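Local coordinates for protein putative sodium:solute symporter (Proteus mirabilis, PDB 5NV9) that imports the sialic acid N-acetylneuraminic acid across the bacterial inner membrane, using the inward sodium gradient to drive symport of one sugar with two sodium ions, at residues Val26-Arg31 with Gly174-Ile179; Asp37-Gly42 with Ser350-Phe355; Trp180-Gln185 with Ile344-Asn349. All coordinates share one frame; numbering follows the deposited sequence.

Interaction 1 (Val26-Arg31 with Gly174-Ile179); sequences VYFSKR and GIEGVI
Chi1 of -75° sets the Phe28 ring anti to its carbonyl carbon, and there it packs against Glu176 and Gly177. Arg31 instead sets CG between its backbone N and carbonyl carbon (chi1 73°) and bends again at chi3, bringing the face of its guanidinium over Phe28 CE1, with NH1 at the edge of the ring. Phe28 CB lies 3.8 Å from Gly177 N; glycine, with no side chain, permits so close an approach to the backbone. The Phe28 ring is sandwiched, with Tyr27 CD2 over the centre of one face and Glu176 C over the rim of the other, while Glu176 CB touches CD1 at 3.8 Å. Beyond the ring, Arg31 NH1 forms a salt bridge with Glu176 OE2 at 2.9 Å. The bond is bent (146° at the hydrogen) and meets the carboxylate from above its plane. Glu176 OE1 has a second cationic partner, Arg44, so two arginines share one buried acid, which would favour its ionised form. Aromatic packing beside a salt bridge thus joins the cytoplasmic end of helix 8-29, and the turn after it, to the kinked start of the 175-199 span of this LeuT-fold transporter.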
loop_
_atom_site.group_PDB
_atom_site.type_symbol
_atom_site.label_atom_id
_atom_site.label_comp_id
_atom_site.label_asym_id
_atom_site.label_seq_id
_atom_site.Cartn_x
_atom_site.Cartn_y
_atom_site.Cartn_z
ATOM N N VAL A 26 14.927 -16.416 7.682
ATOM C CA VAL A 26 15.651 -17.320 8.606
ATOM C C VAL A 26 16.728 -16.550 9.375
ATOM O O VAL A 26 16.858 -16.717 10.561
ATOM C CB VAL A 26 16.313 -18.498 7.846
ATOM C CG1 VAL A 26 17.202 -19.336 8.786
ATOM C CG2 VAL A 26 15.250 -19.370 7.190
ATOM N N TYR A 27 17.493 -15.707 8.691
ATOM C CA TYR A 27 18.550 -14.904 9.294
ATOM C C TYR A 27 17.998 -13.991 10.438
ATOM O O TYR A 27 18.532 -13.916 11.551
ATOM C CB TYR A 27 19.284 -14.121 8.157
ATOM C CG TYR A 27 20.369 -13.190 8.640
ATOM C CD1 TYR A 27 21.723 -13.564 8.632
ATOM C CD2 TYR A 27 20.044 -11.954 9.163
ATOM C CE1 TYR A 27 22.705 -12.699 9.121
ATOM C CE2 TYR A 27 21.003 -11.094 9.640
ATOM C CZ TYR A 27 22.322 -11.455 9.616
ATOM O OH TYR A 27 23.215 -10.548 10.123
ATOM N N PHE A 28 16.899 -13.300 10.174
ATOM C CA PHE A 28 16.336 -12.409 11.187
ATOM C C PHE A 28 15.469 -13.076 12.265
ATOM O O PHE A 28 15.035 -12.391 13.223
ATOM C CB PHE A 28 15.584 -11.257 10.453
ATOM C CG PHE A 28 16.520 -10.277 9.863
ATOM C CD1 PHE A 28 17.200 -9.392 10.722
ATOM C CD2 PHE A 28 16.857 -10.321 8.496
ATOM C CE1 PHE A 28 18.125 -8.517 10.211
ATOM C CE2 PHE A 28 17.746 -9.416 7.960
ATOM C CZ PHE A 28 18.412 -8.538 8.838
ATOM N N SER A 29 15.206 -14.384 12.138
ATOM C CA SER A 29 14.352 -15.084 13.114
ATOM C C SER A 29 15.063 -15.255 14.462
ATOM O O SER A 29 14.418 -15.292 15.500
ATOM C CB SER A 29 13.901 -16.430 12.589
ATOM O OG SER A 29 15.063 -17.217 12.362
ATOM N N LYS A 30 16.386 -15.263 14.431
ATOM C CA LYS A 30 17.218 -15.495 15.601
ATOM C C LYS A 30 17.071 -14.418 16.651
ATOM O O LYS A 30 17.129 -14.701 17.841
ATOM C CB LYS A 30 18.695 -15.602 15.187
ATOM C CG LYS A 30 18.923 -16.562 14.001
ATOM C CD LYS A 30 20.360 -16.531 13.491
ATOM C CE LYS A 30 20.474 -17.192 12.132
ATOM N NZ LYS A 30 19.741 -18.491 12.068
ATOM N N ARG A 31 16.876 -13.179 16.220
ATOM C CA ARG A 31 16.742 -12.074 17.155
ATOM C C ARG A 31 15.297 -11.769 17.632
ATOM O O ARG A 31 15.065 -10.732 18.253
ATOM C CB ARG A 31 17.360 -10.822 16.540
ATOM C CG ARG A 31 16.556 -10.206 15.414
ATOM C CD ARG A 31 17.343 -9.081 14.767
ATOM N NE ARG A 31 18.545 -9.574 14.107
ATOM C CZ ARG A 31 19.394 -8.802 13.445
ATOM N NH1 ARG A 31 19.196 -7.496 13.336
ATOM N NH2 ARG A 31 20.452 -9.353 12.886
ATOM N N GLY A 174 10.002 -11.323 11.545
ATOM C CA GLY A 174 9.625 -10.149 12.314
ATOM C C GLY A 174 9.668 -8.937 11.400
ATOM O O GLY A 174 9.761 -9.097 10.208
ATOM N N ILE A 175 9.527 -7.741 11.966
ATOM C CA ILE A 175 9.505 -6.521 11.189
ATOM C C ILE A 175 10.864 -6.279 10.546
ATOM O O ILE A 175 10.924 -5.671 9.456
ATOM C CB ILE A 175 9.116 -5.320 12.029
ATOM C CG1 ILE A 175 8.931 -4.096 11.119
ATOM C CG2 ILE A 175 10.145 -5.058 13.173
ATOM C CD1 ILE A 175 7.968 -4.239 9.961
ATOM N N GLU A 176 11.958 -6.766 11.175
ATOM C CA GLU A 176 13.290 -6.623 10.531
ATOM C C GLU A 176 13.452 -7.449 9.247
ATOM O O GLU A 176 13.927 -6.959 8.226
ATOM C CB GLU A 176 14.423 -6.895 11.498
ATOM C CG GLU A 176 14.674 -5.709 12.415
ATOM C CD GLU A 176 15.568 -6.088 13.581
ATOM O OE1 GLU A 176 15.031 -6.678 14.525
ATOM O OE2 GLU A 176 16.791 -5.820 13.509
ATOM N N GLY A 177 13.015 -8.692 9.302
ATOM C CA GLY A 177 12.978 -9.470 8.113
ATOM C C GLY A 177 12.030 -8.991 7.037
ATOM O O GLY A 177 12.298 -9.169 5.855
ATOM N N VAL A 178 10.935 -8.350 7.454
ATOM C CA VAL A 178 9.993 -7.781 6.544
ATOM C C VAL A 178 10.621 -6.541 5.880
ATOM O O VAL A 178 10.467 -6.301 4.678
ATOM C CB VAL A 178 8.707 -7.365 7.286
ATOM C CG1 VAL A 178 7.872 -6.545 6.378
ATOM C CG2 VAL A 178 7.905 -8.589 7.681
ATOM N N ILE A 179 11.346 -5.761 6.671
ATOM C CA ILE A 179 11.956 -4.551 6.145
ATOM C C ILE A 179 13.130 -4.903 5.199
ATOM O O ILE A 179 13.247 -4.391 4.081
ATOM C CB ILE A 179 12.402 -3.683 7.285
ATOM C CG1 ILE A 179 11.177 -2.969 7.872
ATOM C CG2 ILE A 179 13.483 -2.687 6.834
ATOM C CD1 ILE A 179 11.484 -2.255 9.186
#

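Interaction 2 (Asp37-Gly42 with Ser350-Phe355); sequences DYFRGG and SISSCF
Phe39, on the short helix 35-40, presses its ring against Ser352 and Ser353 of the long transmembrane helix 328-361, joining a cytoplasmic segment of this LeuT-fold symporter to the inner end of that helix. Along the short helix, Asp37 is salt-bridged to Arg44, and Tyr38 after it backs the ring of its neighbour. The Tyr38 ring carbon CD2 stands 3.8 Å above the plane of the Phe39 ring, on the face turned from Ser353, and the Tyr38 hydroxyl is hydrogen-bonded to Trp171 O.

Phe39 follows and carries the contact. With CG anti to its carbonyl carbon (chi1 -61°), the ring reaches across to the neighbouring helix and lies against the helix backbone. Ser353 CA sits over the face, 3.6 Å from the Phe39 centroid and only 20° off the normal, a CH-pi contact. Ser353 CB closes on Phe39 CD1 at 3.4 Å, and Ser353 N on CE1 at 3.3 Å. Serine is small enough to let a phenyl ring settle this close to the main chain. At the edge of the ring, Ser352 OG meets Phe39 CZ at 3.3 Å; that hydroxyl is satisfied by a hydrogen bond to Ala377 O, so it can border the nonpolar ring without losing a partner.

Gly41 then ends the helix. Its N still bonds back to Asp37 O at 3.0 Å, but its phi of 70° turns the chain away, a conformation glycine adopts readily, and one that Gly42 repeats.

On the opposing helix, the Ser353 hydroxyl accepts from Gln255 NE2 and is turned back on its own helix. There Ser353 OG donates to Ser350 O at 2.7 Å, reaching that carbonyl from the same face as Cys354 N.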
loop_
_atom_site.group_PDB
_atom_site.type_symbol
_atom_site.label_atom_id
_atom_site.label_comp_id
_atom_site.label_asym_id
_atom_site.label_seq_id
_atom_site.Cartn_x
_atom_site.Cartn_y
_atom_site.Cartn_z
ATOM N N ASP A 37 11.060 -6.572 19.595
ATOM C CA ASP A 37 11.795 -7.076 18.444
ATOM C C ASP A 37 10.889 -7.253 17.241
ATOM O O ASP A 37 11.175 -6.723 16.193
ATOM C CB ASP A 37 12.517 -8.394 18.730
ATOM C CG ASP A 37 13.562 -8.245 19.843
ATOM O OD1 ASP A 37 14.404 -7.266 19.831
ATOM O OD2 ASP A 37 13.477 -9.093 20.748
ATOM N N TYR A 38 9.789 -7.953 17.423
ATOM C CA TYR A 38 8.993 -8.410 16.304
ATOM C C TYR A 38 8.252 -7.283 15.561
ATOM O O TYR A 38 8.043 -7.397 14.360
ATOM C CB TYR A 38 8.013 -9.449 16.813
ATOM C CG TYR A 38 7.521 -10.448 15.815
ATOM C CD1 TYR A 38 8.294 -11.567 15.467
ATOM C CD2 TYR A 38 6.258 -10.331 15.254
ATOM C CE1 TYR A 38 7.821 -12.515 14.579
ATOM C CE2 TYR A 38 5.778 -11.284 14.386
ATOM C CZ TYR A 38 6.578 -12.354 14.026
ATOM O OH TYR A 38 6.075 -13.311 13.181
ATOM N N PHE A 39 7.836 -6.240 16.291
ATOM C CA PHE A 39 7.051 -5.141 15.730
ATOM C C PHE A 39 7.827 -3.823 15.616
ATOM O O PHE A 39 7.493 -3.003 14.765
ATOM C CB PHE A 39 5.762 -4.919 16.538
ATOM C CG PHE A 39 4.806 -6.112 16.559
ATOM C CD1 PHE A 39 4.362 -6.675 15.400
ATOM C CD2 PHE A 39 4.385 -6.653 17.762
ATOM C CE1 PHE A 39 3.500 -7.731 15.414
ATOM C CE2 PHE A 39 3.512 -7.723 17.807
ATOM C CZ PHE A 39 3.040 -8.255 16.625
ATOM N N ARG A 40 8.813 -3.603 16.501
ATOM C CA ARG A 40 9.556 -2.341 16.546
ATOM C C ARG A 40 11.004 -2.537 16.081
ATOM O O ARG A 40 11.703 -1.566 15.819
ATOM C CB ARG A 40 9.480 -1.692 17.928
ATOM C CG ARG A 40 8.024 -1.371 18.340
ATOM C CD ARG A 40 7.823 -0.734 19.761
ATOM N NE ARG A 40 8.924 0.154 20.074
ATOM C CZ ARG A 40 8.944 1.470 19.956
ATOM N NH1 ARG A 40 7.882 2.169 19.627
ATOM N NH2 ARG A 40 10.057 2.093 20.253
ATOM N N GLY A 41 11.458 -3.786 15.937
ATOM C CA GLY A 41 12.797 -4.027 15.407
ATOM C C GLY A 41 13.946 -3.619 16.357
ATOM O O GLY A 41 15.090 -3.492 15.916
ATOM N N GLY A 42 13.649 -3.457 17.649
ATOM C CA GLY A 42 14.603 -3.004 18.642
ATOM C C GLY A 42 15.339 -1.704 18.335
ATOM O O GLY A 42 16.413 -1.484 18.829
ATOM N N SER A 350 1.685 -5.742 10.174
ATOM C CA SER A 350 0.944 -4.617 10.766
ATOM C C SER A 350 -0.319 -5.051 11.332
ATOM O O SER A 350 -0.762 -4.480 12.332
ATOM C CB SER A 350 0.731 -3.512 9.762
ATOM O OG SER A 350 2.007 -2.976 9.441
ATOM N N ILE A 351 -0.997 -5.971 10.644
ATOM C CA ILE A 351 -2.230 -6.587 11.186
ATOM C C ILE A 351 -1.958 -7.200 12.521
ATOM O O ILE A 351 -2.664 -6.925 13.514
ATOM C CB ILE A 351 -2.858 -7.599 10.270
ATOM C CG1 ILE A 351 -3.522 -6.911 9.106
ATOM C CG2 ILE A 351 -3.929 -8.417 11.012
ATOM C CD1 ILE A 351 -3.718 -7.807 7.884
ATOM N N SER A 352 -0.935 -8.017 12.594
ATOM C CA SER A 352 -0.523 -8.597 13.897
ATOM C C SER A 352 -0.067 -7.584 14.908
ATOM O O SER A 352 -0.356 -7.791 16.065
ATOM C CB SER A 352 0.521 -9.647 13.739
ATOM O OG SER A 352 0.874 -10.210 14.990
ATOM N N SER A 353 0.604 -6.472 14.531
ATOM C CA SER A 353 0.968 -5.482 15.520
ATOM C C SER A 353 -0.308 -4.799 16.181
ATOM O O SER A 353 -0.337 -4.566 17.396
ATOM C CB SER A 353 1.892 -4.398 14.915
ATOM O OG SER A 353 1.143 -3.505 14.051
ATOM N N CYS A 354 -1.287 -4.438 15.343
ATOM C CA CYS A 354 -2.566 -3.898 15.791
ATOM C C CYS A 354 -3.303 -4.890 16.664
ATOM O O CYS A 354 -3.814 -4.534 17.744
ATOM C CB CYS A 354 -3.430 -3.549 14.569
ATOM S SG CYS A 354 -2.816 -2.100 13.673
ATOM N N PHE A 355 -3.388 -6.147 16.229
ATOM C CA PHE A 355 -4.056 -7.099 17.079
ATOM C C PHE A 355 -3.377 -7.179 18.474
ATOM O O PHE A 355 -4.067 -7.171 19.504
ATOM C CB PHE A 355 -4.135 -8.446 16.429
ATOM C CG PHE A 355 -4.980 -9.429 17.186
ATOM C CD1 PHE A 355 -4.445 -10.144 18.211
ATOM C CD2 PHE A 355 -6.333 -9.600 16.872
ATOM C CE1 PHE A 355 -5.203 -11.098 18.891
ATOM C CE2 PHE A 355 -7.106 -10.511 17.569
ATOM C CZ PHE A 355 -6.533 -11.253 18.594
#

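Interaction 3 (Trp180-Gln185 with Ile344-Asn349); sequences WTDVIQ and ISSSLN. With NA (sodium ion), chain C.
The flat group here is the carboxylate of Asp182, which meets a sodium ion edge-on, nearly in its own plane; beyond the ion Ser346 OG lies close to that plane, and Ser345 OG is set farther off it, on the other side. This is the Na3 site of the symporter, built in the LeuT fold between helices 155-203 and 328-361, distinct from the Na2 site conserved in the family. Asp182 chelates the ion with both oxygens, OD1 at 2.1 Å and OD2 at 2.3 Å from sodium, so the carboxylate faces the metal squarely rather than through a single oxygen. Its CG stands anti to the carbonyl carbon (chi1 -75°), which sends the group across the gap to the serine helix.

Two consecutive serines answer it, and opposite torsions make their hydroxyls converge. Ser345 places OG between its backbone N and carbonyl carbon (chi1 68°), whereas Ser346 turns OG to the other side of its backbone N (chi1 -64°). Ser346 OG binds sodium at 2.2 Å and Ser345 OG more loosely at 2.5 Å. Serine suits both positions, being a neutral oxygen ligand on a short arm; a single acid then supplies the negative charge that should balance the cation in a buried setting.

The backbone oxygen of Ser342 completes the five ligands. A second shell fixes the first: Ser53 OG is hydrogen-bonded to Asp182 OD2, Thr57 OG1 to Ser346 OG, and Ser345 has Gln341 as its polar partner. Between segments 180-185 and 344-349 the nearest CA atoms, of Asp182 and Ser345, are 8.4 Å apart. As neighbouring ligands of the ion, Asp182 OD2 and Ser346 OG lie 3.2 Å apart without being hydrogen-bonded.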
loop_
_atom_site.group_PDB
_atom_site.type_symbol
_atom_site.label_atom_id
_atom_site.label_comp_id
_atom_site.label_asym_id
_atom_site.label_seq_id
_atom_site.Cartn_x
_atom_site.Cartn_y
_atom_site.Cartn_z
ATOM N N TRP A 180 13.974 -5.815 5.612
ATOM C CA TRP A 180 15.128 -6.152 4.742
ATOM C C TRP A 180 14.766 -6.911 3.449
ATOM O O TRP A 180 15.330 -6.573 2.402
ATOM C CB TRP A 180 16.194 -6.819 5.541
ATOM C CG TRP A 180 16.900 -5.885 6.487
ATOM C CD1 TRP A 180 16.863 -5.957 7.839
ATOM C CD2 TRP A 180 17.744 -4.758 6.175
ATOM N NE1 TRP A 180 17.602 -4.962 8.390
ATOM C CE2 TRP A 180 18.161 -4.210 7.403
ATOM C CE3 TRP A 180 18.203 -4.181 4.996
ATOM C CZ2 TRP A 180 18.990 -3.112 7.487
ATOM C CZ3 TRP A 180 19.031 -3.105 5.083
ATOM C CH2 TRP A 180 19.438 -2.596 6.300
ATOM N N THR A 181 13.793 -7.825 3.483
ATOM C CA THR A 181 13.135 -8.265 2.256
ATOM C C THR A 181 12.505 -7.154 1.376
ATOM O O THR A 181 12.616 -7.210 0.133
ATOM C CB THR A 181 12.074 -9.382 2.482
ATOM O OG1 THR A 181 11.080 -8.929 3.383
ATOM C CG2 THR A 181 12.727 -10.665 3.026
ATOM N N ASP A 182 11.809 -6.198 2.017
ATOM C CA ASP A 182 11.270 -5.024 1.349
ATOM C C ASP A 182 12.336 -4.211 0.622
ATOM O O ASP A 182 12.047 -3.678 -0.436
ATOM C CB ASP A 182 10.537 -4.017 2.270
ATOM C CG ASP A 182 9.168 -4.457 2.704
ATOM O OD1 ASP A 182 8.638 -5.447 2.176
ATOM O OD2 ASP A 182 8.595 -3.797 3.645
ATOM N N VAL A 183 13.537 -4.113 1.181
ATOM C CA VAL A 183 14.622 -3.322 0.592
ATOM C C VAL A 183 15.039 -3.976 -0.700
ATOM O O VAL A 183 15.232 -3.303 -1.733
ATOM C CB VAL A 183 15.841 -3.176 1.539
ATOM C CG1 VAL A 183 17.064 -2.554 0.857
ATOM C CG2 VAL A 183 15.484 -2.377 2.781
ATOM N N ILE A 184 15.138 -5.295 -0.674
ATOM C CA ILE A 184 15.575 -6.042 -1.864
ATOM C C ILE A 184 14.438 -5.954 -2.889
ATOM O O ILE A 184 14.672 -5.759 -4.090
ATOM C CB ILE A 184 15.864 -7.538 -1.536
ATOM C CG1 ILE A 184 17.042 -7.679 -0.549
ATOM C CG2 ILE A 184 16.124 -8.351 -2.819
ATOM C CD1 ILE A 184 17.066 -9.031 0.161
ATOM N N GLN A 185 13.202 -6.142 -2.403
ATOM C CA GLN A 185 12.053 -6.189 -3.313
ATOM C C GLN A 185 11.788 -4.832 -3.865
ATOM O O GLN A 185 11.445 -4.738 -5.014
ATOM C CB GLN A 185 10.807 -6.737 -2.634
ATOM C CG GLN A 185 10.968 -8.188 -2.229
ATOM C CD GLN A 185 10.026 -8.606 -1.169
ATOM O OE1 GLN A 185 9.596 -7.788 -0.324
ATOM N NE2 GLN A 185 9.581 -9.884 -1.261
ATOM N N ILE A 344 2.275 -7.474 0.844
ATOM C CA ILE A 344 1.670 -8.536 1.638
ATOM C C ILE A 344 2.386 -8.739 3.024
ATOM O O ILE A 344 1.719 -8.843 4.104
ATOM C CB ILE A 344 1.622 -9.855 0.903
ATOM C CG1 ILE A 344 0.666 -9.758 -0.285
ATOM C CG2 ILE A 344 1.185 -10.995 1.818
ATOM C CD1 ILE A 344 0.795 -10.949 -1.198
ATOM N N SER A 345 3.705 -8.729 3.010
ATOM C CA SER A 345 4.427 -9.008 4.225
ATOM C C SER A 345 4.183 -7.876 5.241
ATOM O O SER A 345 3.970 -8.133 6.440
ATOM C CB SER A 345 5.882 -9.146 3.918
ATOM O OG SER A 345 6.406 -7.875 3.528
ATOM N N SER A 346 4.233 -6.621 4.779
ATOM C CA SER A 346 4.011 -5.489 5.631
ATOM C C SER A 346 2.609 -5.418 6.201
ATOM O O SER A 346 2.436 -4.964 7.340
ATOM C CB SER A 346 4.247 -4.139 4.906
ATOM O OG SER A 346 5.573 -4.012 4.511
ATOM N N SER A 347 1.621 -5.783 5.384
ATOM C CA SER A 347 0.238 -5.774 5.796
ATOM C C SER A 347 0.016 -6.879 6.862
ATOM O O SER A 347 -0.686 -6.641 7.858
ATOM C CB SER A 347 -0.721 -6.014 4.601
ATOM O OG SER A 347 -0.963 -4.854 3.801
ATOM N N LEU A 348 0.608 -8.066 6.681
ATOM C CA LEU A 348 0.475 -9.152 7.710
ATOM C C LEU A 348 1.113 -8.799 9.064
ATOM O O LEU A 348 0.479 -8.940 10.146
ATOM C CB LEU A 348 1.048 -10.466 7.242
ATOM C CG LEU A 348 0.366 -11.202 6.063
ATOM C CD1 LEU A 348 1.192 -12.451 5.681
ATOM C CD2 LEU A 348 -1.057 -11.577 6.329
ATOM N N ASN A 349 2.329 -8.303 9.022
ATOM C CA ASN A 349 2.961 -7.843 10.239
ATOM C C ASN A 349 2.204 -6.696 10.945
ATOM O O ASN A 349 2.090 -6.695 12.178
ATOM C CB ASN A 349 4.397 -7.450 10.001
ATOM C CG ASN A 349 5.105 -7.058 11.289
ATOM O OD1 ASN A 349 5.092 -5.898 11.637
ATOM N ND2 ASN A 349 5.802 -7.993 11.936
HETATM NA NA NA C . 6.937 -5.433 3.491
#

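Interactions 2 and 3 are buried, whereas interaction 1, farthest from the centre of the chain, is only partly buried. Helix 155-203 serves interactions 1 and 3, and helix 328-361 serves 2 and 3, so interaction 3 shares one helix with each of the others. Chemistry changes with depth: a salt bridge beside an aromatic ring at the periphery, a ring on a serine-lined backbone in the second, and pure ion coordination in the third. The contacts also touch one another. Ile175 N probably bonds to Tyr38 O at 2.8 Å, linking 1 to 2, while Phe28 packs on Trp180 and Val178 on Ser345, linking 1 to 3, and Phe39 on Asn349, linking 2 to 3.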